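Local coordinates for protein haloacid dehalogenase-like hydrolase (Bacteroides thetaiotaomicron, PDB 2RAV) that probably acts as a magnesium-dependent phosphatase of the haloacid dehalogenase superfamily, and here holds tungstate in its active site, at residues G44-I49 with V147-P152. The protein carries 1 engineered substitution. Residues are numbered along the deposited sequence; the frame is centred on the assembly and turned at random.
Sequences GRPKAI and VIQMTP. With WO6 (trioxido(oxo)tungsten), chain C.
A single hydrogen bond joins Gln149 to the peptide beside a bound tungstate: Gln149 NE2 reaches Gly44 O at 3.0 Å, and Gly44 turns its O to the strand and its N to the tungstate, N to WO6 O1 2.8 Å. Gly44 O points nearly straight at NE2 (C=O...N 170°) and lies in the glutamine amide plane, but the bond bends at the hydrogen (153°). Glutamine suits the place because its extended chain, with CG anti to the backbone N (chi1 -179°), spans the gap between strand and loop; Asn69 binds OE1 and so helps fix the amide's turn. Arg45 NH2 folds back to 3.8 Å from Gly44 CA, an approach suited to a residue without a side chain. Arg45 bends at chi2 and chi3 to bring one guanidinium edge to the tungstate, NE and NH2 each 3.0 Å from WO6 O3, in plane. Its positive charge complements the anion, and NH2 also forms a salt bridge with Asp180. Thr151 offers a short hydroxyl that reaches the same carboxylate from the strand, although Arg45 NH1 and Thr151 OG1 stay 4.2 Å apart. Pro46, a compact apolar ring that also packs on Val107, rests its CD 4.0 Å from Gln149 NE2. A classic beta bulge sets Ile148 and Gln149 together opposite Val107. The contact joins the loop after core strand 38-42 to what is probably the family's cap domain, over the active site; there strand 149-152 runs between 104-107 and 178-182, bonded to the latter through Met150 and Val181, with helix 87-100 packing on Met150 and Pro152.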
loop_
_atom_site.group_PDB
_atom_site.type_symbol
_atom_site.label_atom_id
_atom_site.label_comp_id
_atom_site.label_asym_id
_atom_site.label_seq_id
_atom_site.Cartn_x
_atom_site.Cartn_y
_atom_site.Cartn_z
ATOM N N GLY A 44 0.222 0.827 0.190
ATOM C CA GLY A 44 1.337 1.597 0.712
ATOM C C GLY A 44 1.207 3.059 0.396
ATOM O O GLY A 44 1.856 3.903 1.038
ATOM N N ARG A 45 0.430 3.443 -0.604
ATOM C CA ARG A 45 0.363 4.849 -0.980
ATOM C C ARG A 45 -0.434 5.654 0.049
ATOM O O ARG A 45 -1.394 5.184 0.617
ATOM C CB ARG A 45 -0.262 4.909 -2.351
ATOM C CG ARG A 45 0.496 4.205 -3.457
ATOM C CD ARG A 45 2.000 4.506 -3.523
ATOM N NE ARG A 45 2.705 3.334 -3.032
ATOM C CZ ARG A 45 3.715 3.218 -2.190
ATOM N NH1 ARG A 45 4.308 4.323 -1.610
ATOM N NH2 ARG A 45 4.006 1.879 -2.034
ATOM N N PRO A 46 -0.026 6.927 0.189
ATOM C CA PRO A 46 -0.873 7.877 0.895
ATOM C C PRO A 46 -2.021 8.334 0.004
ATOM O O PRO A 46 -1.889 8.351 -1.216
ATOM C CB PRO A 46 0.043 9.067 1.180
ATOM C CG PRO A 46 1.152 8.919 0.233
ATOM C CD PRO A 46 1.259 7.507 -0.235
ATOM N N LYS A 47 -3.124 8.749 0.599
ATOM C CA LYS A 47 -4.256 9.243 -0.142
ATOM C C LYS A 47 -3.910 10.304 -1.138
ATOM O O LYS A 47 -4.455 10.380 -2.254
ATOM C CB LYS A 47 -5.296 9.771 0.872
ATOM C CG LYS A 47 -6.673 10.129 0.384
ATOM C CD LYS A 47 -7.374 10.643 1.673
ATOM C CE LYS A 47 -7.523 12.154 1.610
ATOM N NZ LYS A 47 -8.864 12.486 1.022
ATOM N N ALA A 48 -2.993 11.211 -0.717
ATOM C CA ALA A 48 -2.633 12.311 -1.586
ATOM C C ALA A 48 -2.109 11.893 -2.931
ATOM O O ALA A 48 -2.088 12.655 -3.910
ATOM C CB ALA A 48 -1.562 13.164 -0.874
ATOM N N ILE A 49 -1.580 10.695 -3.106
ATOM C CA ILE A 49 -1.071 10.392 -4.438
ATOM C C ILE A 49 -1.859 9.238 -5.031
ATOM O O ILE A 49 -1.410 8.751 -6.064
ATOM C CB ILE A 49 0.426 10.144 -4.413
ATOM C CG1 ILE A 49 0.834 8.931 -3.594
ATOM C CG2 ILE A 49 1.173 11.389 -3.927
ATOM C CD1 ILE A 49 2.316 8.629 -3.646
ATOM N N VAL A 147 5.806 13.114 10.703
ATOM C CA VAL A 147 5.760 12.300 9.499
ATOM C C VAL A 147 5.080 10.958 9.795
ATOM O O VAL A 147 5.440 10.251 10.748
ATOM C CB VAL A 147 7.199 12.099 8.974
ATOM C CG1 VAL A 147 7.197 11.160 7.765
ATOM C CG2 VAL A 147 7.837 13.423 8.606
ATOM N N ILE A 148 4.136 10.601 8.956
ATOM C CA ILE A 148 3.403 9.346 9.003
ATOM C C ILE A 148 4.128 8.239 8.237
ATOM O O ILE A 148 4.144 7.082 8.617
ATOM C CB ILE A 148 1.947 9.537 8.557
ATOM C CG1 ILE A 148 1.267 10.646 9.344
ATOM C CG2 ILE A 148 1.169 8.223 8.700
ATOM C CD1 ILE A 148 -0.192 10.888 9.022
ATOM N N GLN A 149 4.652 8.597 7.067
ATOM C CA GLN A 149 5.350 7.656 6.224
ATOM C C GLN A 149 6.509 8.337 5.526
ATOM O O GLN A 149 6.381 9.493 5.076
ATOM C CB GLN A 149 4.442 7.018 5.166
ATOM C CG GLN A 149 5.116 6.001 4.269
ATOM C CD GLN A 149 4.134 5.195 3.379
ATOM O OE1 GLN A 149 3.712 4.112 3.848
ATOM N NE2 GLN A 149 3.816 5.807 2.265
ATOM N N MET A 150 7.629 7.623 5.411
ATOM C CA MET A 150 8.714 8.080 4.555
ATOM C C MET A 150 8.887 7.059 3.425
ATOM O O MET A 150 8.808 5.850 3.680
ATOM C CB MET A 150 10.016 8.196 5.304
ATOM C CG MET A 150 10.008 9.168 6.384
ATOM S SD MET A 150 11.575 9.234 7.313
ATOM C CE MET A 150 11.642 7.734 8.129
ATOM N N THR A 151 9.183 7.524 2.228
ATOM C CA THR A 151 9.502 6.634 1.119
ATOM C C THR A 151 10.838 7.005 0.591
ATOM O O THR A 151 10.973 7.819 -0.348
ATOM C CB THR A 151 8.390 6.666 0.053
ATOM O OG1 THR A 151 7.167 6.281 0.716
ATOM C CG2 THR A 151 8.705 5.724 -1.103
ATOM N N PRO A 152 11.918 6.441 1.167
ATOM C CA PRO A 152 13.254 6.638 0.645
ATOM C C PRO A 152 13.492 5.805 -0.596
ATOM O O PRO A 152 13.116 4.630 -0.666
ATOM C CB PRO A 152 14.171 6.183 1.814
ATOM C CG PRO A 152 13.313 5.105 2.484
ATOM C CD PRO A 152 11.915 5.676 2.413
HETATM W W WO6 C . 0.808 -0.779 -3.433
HETATM O O1 WO6 C . 0.903 -1.081 -1.730
HETATM O O2 WO6 C . 1.362 -2.016 -4.542
HETATM O O3 WO6 C . 1.926 0.504 -3.656
HETATM O O4 WO6 C . -0.697 -0.105 -3.890
#